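Long-range contact in diaminopimelate decarboxylase (Aquifex aeolicus, PDB 2P3E), which probably decarboxylates meso-diaminopimelate to L-lysine, the last step of lysine biosynthesis, with pyridoxal 5'-phosphate as cofactor: residues Arg103-Gly108 with Ile124-Val129. Sequence-based numbering, arbitrary orientation.
Sequences RIVYAG and ILMFNV
CD1 of I124 reaches across to Y106 and, within its own segment, lies over the ring of F127. That methyl lies 3.5 Å from CB of Y106 and near the plane of the Y106 ring, at its edge, while standing 3.6 Å above the centre of the F127 ring. In I124, chi1 (62°) puts CG1 between the backbone N and the carbonyl carbon, and an extended chi2 (162°) then carries CD1 to Y106 CB. CG2 of I124 touches I104 CG2 at 3.9 Å, the two side chains crossing at about a right angle. The two aromatic rings are roughly parallel but offset, with little overlap, and meet through Y106 CD1 and F127 CE1. On the other face of the sheet V105 and M126 run alongside each other, with V105 CG1 4.1 Å from M126 CB.

Three backbone hydrogen bonds set this register. Y106 grips the partner strand twice: its N donates to M126 O at 3.0 Å, and its O accepts from N128 N at 2.8 Å. The bond from L125 N to I104 O is more bent, 130° at the hydrogen. M126 O also receives a CA-H contact from V105.

Beyond the pair, A119 of helix 113-121 touches the side chains of both Y106 and F127, and Y106 OH bonds G110 O. V105 and M126 meet D240, and V105 and N128 touch E279, a probable cofactor-binding residue, consistent with a face turned to the barrel interior. The parallel bridges V105-M126 and Y106-F127, joined through helix 113-121, define a beta-alpha-beta crossover of the TIM-type barrel that forms the pyridoxal-binding domain.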
ATOM      1  N   ARG B 103      25.814  -0.818  15.714  1.00 19.10           N
ATOM      2  CA  ARG B 103      24.797  -1.867  15.880  1.00 17.35           C
ATOM      3  C   ARG B 103      23.827  -1.920  14.676  1.00 16.74           C
ATOM      4  O   ARG B 103      22.751  -2.493  14.765  1.00 15.00           O
ATOM      5  CB  ARG B 103      24.023  -1.665  17.175  1.00 17.88           C
ATOM      6  CG  ARG B 103      24.895  -1.609  18.462  1.00 19.14           C
ATOM      7  CD  ARG B 103      24.096  -1.950  19.728  1.00 20.56           C
ATOM      8  NE  ARG B 103      22.844  -1.184  19.846  1.00 21.93           N
ATOM      9  CZ  ARG B 103      22.589  -0.229  20.752  0.50 23.02           C
ATOM     10  NH1 ARG B 103      23.509   0.106  21.667  1.00 24.92           N
ATOM     11  NH2 ARG B 103      21.397   0.384  20.757  1.00 19.32           N
ATOM     12  N   ILE B 104      24.226  -1.336  13.548  1.00 16.37           N
ATOM     13  CA  ILE B 104      23.364  -1.290  12.361  1.00 15.55           C
ATOM     14  C   ILE B 104      23.908  -2.176  11.240  1.00 16.00           C
ATOM     15  O   ILE B 104      25.099  -2.081  10.884  1.00 15.70           O
ATOM     16  CB  ILE B 104      23.177   0.170  11.864  1.00 16.19           C
ATOM     17  CG1 ILE B 104      22.513   1.011  12.962  1.00 15.32           C
ATOM     18  CG2 ILE B 104      22.440   0.224  10.481  1.00 13.76           C
ATOM     19  CD1 ILE B 104      22.272   2.474  12.577  1.00 18.71           C
ATOM     20  N   VAL B 105      23.038  -3.047  10.707  1.00 15.47           N
ATOM     21  CA  VAL B 105      23.368  -3.875   9.549  1.00 15.34           C
ATOM     22  C   VAL B 105      22.397  -3.560   8.392  1.00 15.97           C
ATOM     23  O   VAL B 105      21.220  -3.292   8.621  1.00 14.94           O
ATOM     24  CB  VAL B 105      23.371  -5.398   9.885  1.00 15.83           C
ATOM     25  CG1 VAL B 105      24.457  -5.730  10.937  1.00 15.23           C
ATOM     26  CG2 VAL B 105      21.987  -5.866  10.379  1.00 14.05           C
ATOM     27  N   TYR B 106      22.894  -3.607   7.163  1.00 15.92           N
ATOM     28  CA  TYR B 106      22.130  -3.101   6.031  1.00 17.72           C
ATOM     29  C   TYR B 106      21.934  -4.219   5.011  1.00 17.99           C
ATOM     30  O   TYR B 106      22.898  -4.646   4.367  1.00 18.90           O
ATOM     31  CB  TYR B 106      22.860  -1.894   5.410  1.00 18.05           C
ATOM     32  CG  TYR B 106      22.114  -1.040   4.353  1.00 19.19           C
ATOM     33  CD1 TYR B 106      22.622   0.207   3.977  1.00 21.07           C
ATOM     34  CD2 TYR B 106      20.927  -1.457   3.761  1.00 18.78           C
ATOM     35  CE1 TYR B 106      21.979   1.006   3.020  1.00 22.24           C
ATOM     36  CE2 TYR B 106      20.278  -0.659   2.797  1.00 19.97           C
ATOM     37  CZ  TYR B 106      20.812   0.569   2.437  1.00 21.63           C
ATOM     38  OH  TYR B 106      20.176   1.375   1.488  1.00 21.89           O
ATOM     39  N   ALA B 107      20.693  -4.684   4.871  1.00 18.26           N
ATOM     40  CA  ALA B 107      20.370  -5.762   3.927  1.00 19.46           C
ATOM     41  C   ALA B 107      19.578  -5.279   2.712  1.00 20.42           C
ATOM     42  O   ALA B 107      19.316  -4.097   2.549  1.00 20.27           O
ATOM     43  CB  ALA B 107      19.632  -6.870   4.617  1.00 19.42           C
ATOM     44  N   GLY B 108      19.215  -6.223   1.858  1.00 22.17           N
ATOM     45  CA  GLY B 108      18.319  -5.950   0.733  1.00 22.96           C
ATOM     46  C   GLY B 108      19.019  -5.425  -0.503  1.00 23.77           C
ATOM     47  O   GLY B 108      20.227  -5.140  -0.497  1.00 23.19           O
ATOM     48  N   ILE B 124      28.568   1.898   9.347  1.00 17.54           N
ATOM     49  CA  ILE B 124      27.659   0.884   9.911  1.00 16.93           C
ATOM     50  C   ILE B 124      28.449  -0.409  10.144  1.00 16.83           C
ATOM     51  O   ILE B 124      29.542  -0.566   9.586  1.00 17.14           O
ATOM     52  CB  ILE B 124      26.413   0.637   9.017  1.00 17.22           C
ATOM     53  CG1 ILE B 124      26.828   0.109   7.638  1.00 17.74           C
ATOM     54  CG2 ILE B 124      25.559   1.914   8.920  1.00 15.11           C
ATOM     55  CD1 ILE B 124      25.701  -0.570   6.873  1.00 18.42           C
ATOM     56  N   LEU B 125      27.908  -1.312  10.962  1.00 16.27           N
ATOM     57  CA  LEU B 125      28.604  -2.542  11.342  1.00 15.75           C
ATOM     58  C   LEU B 125      28.951  -3.392  10.118  1.00 16.18           C
ATOM     59  O   LEU B 125      30.104  -3.823   9.946  1.00 14.88           O
ATOM     60  CB  LEU B 125      27.774  -3.345  12.357  1.00 15.52           C
ATOM     61  CG  LEU B 125      28.398  -4.625  12.923  1.00 17.41           C
ATOM     62  CD1 LEU B 125      29.735  -4.348  13.677  1.00 16.83           C
ATOM     63  CD2 LEU B 125      27.409  -5.328  13.844  1.00 15.65           C
ATOM     64  N   MET B 126      27.961  -3.585   9.247  1.00 15.62           N
ATOM     65  CA  MET B 126      28.088  -4.532   8.169  1.00 15.87           C
ATOM     66  C   MET B 126      27.032  -4.319   7.082  1.00 15.88           C
ATOM     67  O   MET B 126      25.855  -4.129   7.387  1.00 14.52           O
ATOM     68  CB  MET B 126      27.927  -5.928   8.770  1.00 16.69           C
ATOM     69  CG  MET B 126      28.262  -7.092   7.893  1.00 16.15           C
ATOM     70  SD  MET B 126      28.450  -8.523   8.963  1.00 17.08           S
ATOM     71  CE  MET B 126      26.767  -9.119   9.220  1.00 16.55           C
ATOM     72  N   PHE B 127      27.478  -4.363   5.826  1.00 15.14           N
ATOM     73  CA  PHE B 127      26.596  -4.512   4.667  1.00 15.72           C
ATOM     74  C   PHE B 127      26.382  -5.999   4.356  1.00 15.70           C
ATOM     75  O   PHE B 127      27.354  -6.761   4.153  1.00 15.74           O
ATOM     76  CB  PHE B 127      27.204  -3.844   3.435  1.00 15.76           C
ATOM     77  CG  PHE B 127      27.276  -2.350   3.525  1.00 15.98           C
ATOM     78  CD1 PHE B 127      26.244  -1.558   3.026  1.00 15.43           C
ATOM     79  CD2 PHE B 127      28.368  -1.733   4.142  1.00 18.05           C
ATOM     80  CE1 PHE B 127      26.315  -0.159   3.126  1.00 14.80           C
ATOM     81  CE2 PHE B 127      28.448  -0.337   4.243  1.00 16.49           C
ATOM     82  CZ  PHE B 127      27.426   0.445   3.731  1.00 15.67           C
ATOM     83  N   ASN B 128      25.120  -6.418   4.336  1.00 15.52           N
ATOM     84  CA  ASN B 128      24.763  -7.753   3.860  1.00 15.53           C
ATOM     85  C   ASN B 128      24.492  -7.690   2.368  1.00 16.96           C
ATOM     86  O   ASN B 128      23.430  -7.234   1.916  1.00 15.97           O
ATOM     87  CB  ASN B 128      23.584  -8.343   4.655  1.00 15.11           C
ATOM     88  CG  ASN B 128      23.945  -8.594   6.104  1.00 16.14           C
ATOM     89  OD1 ASN B 128      25.062  -9.034   6.408  1.00 17.84           O
ATOM     90  ND2 ASN B 128      23.012  -8.327   7.006  1.00 15.44           N
ATOM     91  N   VAL B 129      25.488  -8.151   1.611  1.00 17.62           N
ATOM     92  CA  VAL B 129      25.575  -7.917   0.197  1.00 19.47           C
ATOM     93  C   VAL B 129      24.766  -8.939  -0.592  1.00 20.36           C
ATOM     94  O   VAL B 129      24.824 -10.154  -0.338  1.00 20.61           O
ATOM     95  CB  VAL B 129      27.066  -7.842  -0.282  1.00 19.15           C
ATOM     96  CG1 VAL B 129      27.142  -7.726  -1.768  1.00 20.92           C
ATOM     97  CG2 VAL B 129      27.771  -6.625   0.341  1.00 20.99           C
TER